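Local structure of regulatory protein of LacI family (Chloroflexus aggregans, 3BBL) at residues D108-T113 with G140-Q145; A129-P134 with I192-D197. The protein probably regulates transcription as a LacI-family regulator, its periplasmic-binding-protein-like part likely sensing a small-molecule effector. All blocks are in the same frame, centred on the assembly; numbering follows the deposited sequence.

Contact 1 of 2, residues D108-T113 with G140-Q145; sequences DGTAGT and GNDRLQ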
ATOM      1  N   ASP A 108      11.359   2.396  17.654  1.00 25.89           N
ATOM      2  CA  ASP A 108      11.824   3.555  18.410  1.00 26.86           C
ATOM      3  C   ASP A 108      11.630   4.825  17.564  1.00 26.63           C
ATOM      4  O   ASP A 108      12.561   5.290  16.907  1.00 25.44           O
ATOM      5  CB  ASP A 108      13.306   3.386  18.772  1.00 26.66           C
ATOM      6  CG  ASP A 108      13.787   4.416  19.787  1.00 28.97           C
ATOM      7  OD1 ASP A 108      13.137   5.473  19.932  1.00 30.68           O
ATOM      8  OD2 ASP A 108      14.829   4.170  20.431  1.00 31.40           O
ATOM      9  N   GLY A 109      10.413   5.365  17.579  1.00 25.45           N
ATOM     10  CA  GLY A 109      10.118   6.567  16.822  1.00 25.37           C
ATOM     11  C   GLY A 109      11.048   7.716  17.178  1.00 26.06           C
ATOM     12  O   GLY A 109      11.597   8.388  16.300  1.00 25.87           O
ATOM     13  N   THR A 110      11.228   7.942  18.473  1.00 24.03           N
ATOM     14  CA  THR A 110      12.095   9.005  18.958  1.00 23.67           C
ATOM     15  C   THR A 110      13.477   8.958  18.304  1.00 24.72           C
ATOM     16  O   THR A 110      13.972   9.969  17.800  1.00 27.04           O
ATOM     17  CB  THR A 110      12.246   8.916  20.498  1.00 22.71           C
ATOM     18  OG1 THR A 110      10.962   9.104  21.098  1.00 22.87           O
ATOM     19  CG2 THR A 110      13.203   9.978  21.035  1.00 21.65           C
ATOM     20  N   ALA A 111      14.097   7.784  18.308  1.00 24.02           N
ATOM     21  CA  ALA A 111      15.421   7.620  17.722  1.00 23.60           C
ATOM     22  C   ALA A 111      15.410   7.945  16.224  1.00 24.58           C
ATOM     23  O   ALA A 111      16.402   8.430  15.675  1.00 23.75           O
ATOM     24  CB  ALA A 111      15.917   6.201  17.946  1.00 21.81           C
ATOM     25  N   GLY A 112      14.279   7.676  15.575  1.00 23.57           N
ATOM     26  CA  GLY A 112      14.152   7.940  14.155  1.00 22.59           C
ATOM     27  C   GLY A 112      14.261   9.410  13.815  1.00 23.00           C
ATOM     28  O   GLY A 112      15.072   9.797  12.984  1.00 24.21           O
ATOM     29  N   THR A 113      13.439  10.233  14.455  1.00 22.93           N
ATOM     30  CA  THR A 113      13.455  11.667  14.211  1.00 24.48           C
ATOM     31  C   THR A 113      14.745  12.305  14.728  1.00 24.87           C
ATOM     32  O   THR A 113      15.286  13.204  14.101  1.00 24.22           O
ATOM     33  CB  THR A 113      12.259  12.344  14.874  1.00 24.08           C
ATOM     34  OG1 THR A 113      12.210  11.969  16.255  1.00 30.27           O
ATOM     35  CG2 THR A 113      10.977  11.910  14.218  1.00 26.24           C
ATOM     36  N   GLY A 140       2.901  10.174  17.782  1.00 30.59           N
ATOM     37  CA  GLY A 140       3.261  11.540  17.456  1.00 29.94           C
ATOM     38  C   GLY A 140       4.206  12.137  18.481  1.00 30.81           C
ATOM     39  O   GLY A 140       5.193  12.779  18.125  1.00 30.33           O
ATOM     40  N   ASN A 141       3.913  11.925  19.760  1.00 30.40           N
ATOM     41  CA  ASN A 141       4.765  12.456  20.808  1.00 30.00           C
ATOM     42  C   ASN A 141       6.130  11.796  20.796  1.00 29.84           C
ATOM     43  O   ASN A 141       7.131  12.448  21.057  1.00 30.11           O
ATOM     44  CB  ASN A 141       4.113  12.275  22.175  1.00 29.45           C
ATOM     45  CG  ASN A 141       2.811  13.014  22.288  1.00 30.56           C
ATOM     46  OD1 ASN A 141       2.641  14.079  21.697  1.00 30.46           O
ATOM     47  ND2 ASN A 141       1.879  12.461  23.056  1.00 32.47           N
ATOM     48  N   ASP A 142       6.181  10.504  20.491  1.00 30.65           N
ATOM     49  CA  ASP A 142       7.469   9.819  20.453  1.00 31.05           C
ATOM     50  C   ASP A 142       8.342  10.435  19.378  1.00 28.53           C
ATOM     51  O   ASP A 142       9.495  10.788  19.618  1.00 27.22           O
ATOM     52  CB  ASP A 142       7.301   8.326  20.160  1.00 37.79           C
ATOM     53  CG  ASP A 142       6.942   7.528  21.390  1.00 43.64           C
ATOM     54  OD1 ASP A 142       5.740   7.389  21.689  1.00 48.55           O
ATOM     55  OD2 ASP A 142       7.872   7.044  22.064  1.00 46.78           O
ATOM     56  N   ARG A 143       7.776  10.567  18.187  1.00 25.99           N
ATOM     57  CA  ARG A 143       8.504  11.133  17.066  1.00 25.35           C
ATOM     58  C   ARG A 143       8.874  12.598  17.287  1.00 23.43           C
ATOM     59  O   ARG A 143       9.966  13.022  16.933  1.00 22.44           O
ATOM     60  CB  ARG A 143       7.686  10.960  15.790  1.00 24.48           C
ATOM     61  CG  ARG A 143       7.501   9.490  15.420  1.00 24.03           C
ATOM     62  CD  ARG A 143       6.645   9.314  14.181  1.00 21.49           C
ATOM     63  NE  ARG A 143       6.448   7.911  13.873  1.00 22.43           N
ATOM     64  CZ  ARG A 143       5.680   7.462  12.887  1.00 23.76           C
ATOM     65  NH1 ARG A 143       5.027   8.303  12.097  1.00 22.45           N
ATOM     66  NH2 ARG A 143       5.567   6.163  12.694  1.00 22.85           N
ATOM     67  N   LEU A 144       7.972  13.366  17.881  1.00 22.62           N
ATOM     68  CA  LEU A 144       8.252  14.763  18.150  1.00 23.91           C
ATOM     69  C   LEU A 144       9.377  14.886  19.173  1.00 25.42           C
ATOM     70  O   LEU A 144      10.217  15.788  19.081  1.00 25.31           O
ATOM     71  CB  LEU A 144       7.003  15.468  18.673  1.00 23.43           C
ATOM     72  CG  LEU A 144       7.200  16.927  19.092  1.00 23.97           C
ATOM     73  CD1 LEU A 144       7.829  17.725  17.965  1.00 20.52           C
ATOM     74  CD2 LEU A 144       5.861  17.520  19.488  1.00 22.98           C
ATOM     75  N   GLN A 145       9.399  13.963  20.132  1.00 24.85           N
ATOM     76  CA  GLN A 145      10.407  13.960  21.188  1.00 25.83           C
ATOM     77  C   GLN A 145      11.826  13.900  20.626  1.00 24.02           C
ATOM     78  O   GLN A 145      12.720  14.600  21.110  1.00 23.51           O
ATOM     79  CB  GLN A 145      10.156  12.777  22.138  1.00 29.97           C
ATOM     80  CG  GLN A 145      11.032  12.735  23.388  1.00 35.29           C
ATOM     81  CD  GLN A 145      10.992  14.031  24.183  1.00 39.65           C
ATOM     82  OE1 GLN A 145       9.917  14.586  24.453  1.00 41.66           O
ATOM     83  NE2 GLN A 145      12.166  14.517  24.569  1.00 38.99           N
TER

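Contact 2 of 2, residues A129-P134 with I192-D197; sequences AILAWP and IMTLND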
ATOM      1  N   ALA A 129      12.127  23.147  11.024  1.00 16.76           N
ATOM      2  CA  ALA A 129      10.765  23.082  11.500  1.00 15.75           C
ATOM      3  C   ALA A 129      10.257  21.643  11.410  1.00 16.13           C
ATOM      4  O   ALA A 129      10.884  20.781  10.774  1.00 12.90           O
ATOM      5  CB  ALA A 129       9.888  24.008  10.659  1.00 15.10           C
ATOM      6  N   ILE A 130       9.112  21.392  12.038  1.00 15.97           N
ATOM      7  CA  ILE A 130       8.523  20.063  12.007  1.00 17.39           C
ATOM      8  C   ILE A 130       6.996  20.091  11.894  1.00 18.38           C
ATOM      9  O   ILE A 130       6.314  20.895  12.538  1.00 18.27           O
ATOM     10  CB  ILE A 130       8.937  19.248  13.272  1.00 19.07           C
ATOM     11  CG1 ILE A 130       8.400  17.819  13.177  1.00 14.81           C
ATOM     12  CG2 ILE A 130       8.455  19.963  14.546  1.00 14.47           C
ATOM     13  CD1 ILE A 130       8.847  16.929  14.324  1.00 14.37           C
ATOM     14  N   LEU A 131       6.478  19.218  11.043  1.00 18.14           N
ATOM     15  CA  LEU A 131       5.048  19.077  10.847  1.00 19.28           C
ATOM     16  C   LEU A 131       4.679  17.883  11.725  1.00 19.55           C
ATOM     17  O   LEU A 131       4.905  16.730  11.368  1.00 19.15           O
ATOM     18  CB  LEU A 131       4.749  18.809   9.371  1.00 19.48           C
ATOM     19  CG  LEU A 131       5.351  19.867   8.435  1.00 20.31           C
ATOM     20  CD1 LEU A 131       4.840  19.653   7.016  1.00 20.45           C
ATOM     21  CD2 LEU A 131       4.994  21.260   8.928  1.00 18.78           C
ATOM     22  N   ALA A 132       4.130  18.176  12.896  1.00 21.26           N
ATOM     23  CA  ALA A 132       3.783  17.144  13.862  1.00 21.85           C
ATOM     24  C   ALA A 132       2.287  16.860  13.982  1.00 23.68           C
ATOM     25  O   ALA A 132       1.461  17.466  13.294  1.00 23.65           O
ATOM     26  CB  ALA A 132       4.354  17.526  15.220  1.00 20.88           C
ATOM     27  N   TRP A 133       1.951  15.940  14.881  1.00 24.79           N
ATOM     28  CA  TRP A 133       0.569  15.535  15.103  1.00 25.85           C
ATOM     29  C   TRP A 133       0.018  16.066  16.425  1.00 27.53           C
ATOM     30  O   TRP A 133       0.754  16.634  17.229  1.00 25.76           O
ATOM     31  CB  TRP A 133       0.474  14.003  15.084  1.00 24.44           C
ATOM     32  CG  TRP A 133       0.854  13.379  13.784  1.00 24.07           C
ATOM     33  CD1 TRP A 133       0.894  13.987  12.567  1.00 23.77           C
ATOM     34  CD2 TRP A 133       1.200  12.004  13.557  1.00 25.07           C
ATOM     35  NE1 TRP A 133       1.243  13.082  11.595  1.00 24.33           N
ATOM     36  CE2 TRP A 133       1.436  11.857  12.174  1.00 23.73           C
ATOM     37  CE3 TRP A 133       1.328  10.885  14.390  1.00 24.26           C
ATOM     38  CZ2 TRP A 133       1.797  10.631  11.599  1.00 24.02           C
ATOM     39  CZ3 TRP A 133       1.687   9.665  13.817  1.00 25.84           C
ATOM     40  CH2 TRP A 133       1.917   9.551  12.435  1.00 23.75           C
ATOM     41  N   PRO A 134      -1.293  15.882  16.666  1.00 30.44           N
ATOM     42  CA  PRO A 134      -1.926  16.350  17.906  1.00 32.15           C
ATOM     43  C   PRO A 134      -1.280  15.748  19.148  1.00 34.12           C
ATOM     44  O   PRO A 134      -0.623  14.713  19.070  1.00 32.64           O
ATOM     45  CB  PRO A 134      -3.376  15.913  17.733  1.00 31.54           C
ATOM     46  CG  PRO A 134      -3.571  15.992  16.259  1.00 31.04           C
ATOM     47  CD  PRO A 134      -2.308  15.353  15.738  1.00 29.25           C
ATOM     48  N   ILE A 192      12.646  20.983   6.867  1.00 17.14           N
ATOM     49  CA  ILE A 192      11.398  20.554   7.469  1.00 17.97           C
ATOM     50  C   ILE A 192      11.337  19.046   7.660  1.00 17.75           C
ATOM     51  O   ILE A 192      11.572  18.277   6.731  1.00 17.72           O
ATOM     52  CB  ILE A 192      10.192  21.004   6.610  1.00 17.86           C
ATOM     53  CG1 ILE A 192      10.104  22.533   6.617  1.00 18.93           C
ATOM     54  CG2 ILE A 192       8.900  20.412   7.150  1.00 18.48           C
ATOM     55  CD1 ILE A 192       8.990  23.104   5.764  1.00 17.90           C
HETATM   56  N   MSE A 193      11.028  18.638   8.885  1.00 19.28           N
HETATM   57  CA  MSE A 193      10.879  17.232   9.250  1.00 20.36           C
HETATM   58  C   MSE A 193       9.361  16.985   9.331  1.00 19.90           C
HETATM   59  O   MSE A 193       8.632  17.793   9.902  1.00 20.71           O
HETATM   60  CB  MSE A 193      11.549  17.004  10.615  1.00 21.39           C
HETATM   61  CG  MSE A 193      11.303  15.667  11.273  1.00 22.51           C
HETATM   62 SE   MSE A 193      12.556  14.303  10.649  1.00 28.11          SE
HETATM   63  CE  MSE A 193      11.265  12.955  10.051  1.00 17.82           C
ATOM     64  N   THR A 194       8.870  15.896   8.748  1.00 18.98           N
ATOM     65  CA  THR A 194       7.432  15.606   8.816  1.00 19.81           C
ATOM     66  C   THR A 194       7.184  14.260   9.506  1.00 20.09           C
ATOM     67  O   THR A 194       8.048  13.378   9.487  1.00 21.14           O
ATOM     68  CB  THR A 194       6.784  15.592   7.407  1.00 18.89           C
ATOM     69  OG1 THR A 194       7.276  14.483   6.650  1.00 20.93           O
ATOM     70  CG2 THR A 194       7.104  16.876   6.678  1.00 18.36           C
ATOM     71  N   LEU A 195       6.014  14.085  10.115  1.00 21.86           N
ATOM     72  CA  LEU A 195       5.744  12.826  10.806  1.00 22.58           C
ATOM     73  C   LEU A 195       5.295  11.650   9.955  1.00 23.08           C
ATOM     74  O   LEU A 195       5.133  10.548  10.472  1.00 23.39           O
ATOM     75  CB  LEU A 195       4.782  13.037  11.973  1.00 21.91           C
ATOM     76  CG  LEU A 195       5.396  13.883  13.101  1.00 24.54           C
ATOM     77  CD1 LEU A 195       4.687  13.570  14.422  1.00 22.64           C
ATOM     78  CD2 LEU A 195       6.883  13.603  13.230  1.00 20.31           C
ATOM     79  N   ASN A 196       5.076  11.887   8.664  1.00 23.05           N
ATOM     80  CA  ASN A 196       4.752  10.823   7.716  1.00 25.64           C
ATOM     81  C   ASN A 196       5.043  11.354   6.320  1.00 25.36           C
ATOM     82  O   ASN A 196       5.168  12.561   6.136  1.00 27.00           O
ATOM     83  CB  ASN A 196       3.313  10.285   7.883  1.00 24.26           C
ATOM     84  CG  ASN A 196       2.246  11.175   7.291  1.00 27.11           C
ATOM     85  OD1 ASN A 196       1.059  10.888   7.436  1.00 28.58           O
ATOM     86  ND2 ASN A 196       2.641  12.243   6.628  1.00 27.22           N
ATOM     87  N   ASP A 197       5.200  10.464   5.348  1.00 24.51           N
ATOM     88  CA  ASP A 197       5.525  10.892   3.997  1.00 23.22           C
ATOM     89  C   ASP A 197       4.414  11.655   3.304  1.00 23.51           C
ATOM     90  O   ASP A 197       4.679  12.510   2.454  1.00 23.87           O
ATOM     91  CB  ASP A 197       5.948   9.700   3.144  1.00 24.76           C
ATOM     92  CG  ASP A 197       7.237   9.066   3.623  1.00 23.83           C
ATOM     93  OD1 ASP A 197       8.012   9.726   4.338  1.00 24.70           O
ATOM     94  OD2 ASP A 197       7.487   7.909   3.265  1.00 24.39           O
TER

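Contact 1 of 2, residues D108-T113 with G140-Q145
T110 and T113, one helical turn apart, each give their hydroxyl hydrogen to a backbone carbonyl of the neighbouring helix, two bonds that tie the helices where they lie closely packed. T110 OG1 lies 2.7 Å from D142 O and stands above that carbonyl's plane, while T113 OG1, 2.6 Å from R143 O, lies in the plane of its acceptor and on a lone pair. OG1 of T113 sits between its own backbone N and carbonyl carbon (chi1 52°), and CG2 packs on R143 CB at 3.8 Å. Threonine suits T113 because one branch donates while the other packs; at T110 a short hydroxyl branch reaches D142 O without pushing the helices apart. An alanine in place of T110 would probably leave D142 O without this hydroxyl donor and open a small gap beside Q145 CB.

G109 lets the backbones approach: its CA is 4.2 Å from R143 CG, and a side chain there would run into that arginine. The axes of the short helical segments 109-113 and 140-145 come within 6.7 Å, their directions 37° apart. Behind this first shell, D108 is the N-cap of helix 109-123; its OD1, met from above the carboxylate plane, accepts from A111 N at 3.0 Å and caps an N-H that the first turn leaves without a helical partner.

R143 carries its extended side chain away from the threonines towards W133, with a weak hydrogen bond from NH1 to L195 O. The first turn of helix 109-123 thus lies against helix 138-153, with D108 and A111 touching strand 267-275 and both T113 and R143 resting on F223 of strand 219-223.

Contact 2 of 2, residues A129-P134 with I192-D197
W133 and L195 meet just beyond the ends of two neighbouring parallel strands, 128-132 and 191-194, in the alpha/beta sheet of a periplasmic-binding-protein-like fold. The indole takes L195 CB over one face, offset toward the rim, in a CH-pi contact of 3.7 Å to the centroid of the five-membered ring. Leucine fits here because its branches divide: CD1 stays beside the indole and reaches A132 CB at 4.0 Å, while CD2 turns to I130 CD1. L195 CG comes to 3.7 Å from A132 CA, against the backbone, since the CB of A132 points away from it.

Within the strands, paired residues send their side chains to the same face. I130 and selenomethionine M193 lie side by side, pointing the same way; CG1 of I130 is anti to the backbone N (chi1 -176°) and passes M193 CG at 4.1 Å. L131 and T194 are likewise side by side on the other face, where T194 offers its methyl CG2 to L131 CD1 at 3.6 Å, whereas I192 reaches across to L131 at a slant and brings CG2 against L131 CG. The branched apolar chains of I130, L131 and I192 suit a buried sheet: I130 packs on L144 and Y147 of helix 138-153, while L131 faces helices 170-181 and 197-209.

Parallel pairing holds the backbones in this register. M193 N donates to A129 O, and L131 N to M193 O, both in nearly straight bonds. Past strand 191-194, L195 N still bonds to L131 O, but in a longer, more bent bond (135° at the hydrogen). There the chain turns toward helix 197-209, whose N-cap is N196, and T194 OG1 donates across the turn to N196 O at 2.9 Å.

The two contacts lie about 11 Å apart, centre to centre, and interleave along the chain: helix 109-123 leads into strand 128-132, which leads into helix 138-153, and strand 191-194 follows later. Contact 1 therefore pairs the helices that precede and follow strand 128-132, one of the two strands of contact 2, and all four elements belong to one half of the molecule. They also touch directly: G140 CA is 3.7 Å from W133 CE3, and G140 O is 3.8 Å from L195 CD1. Helix packing and strand pairing are thus joined around the C-terminal ends of the strands, the region where relatives with this fold commonly bind their effectors.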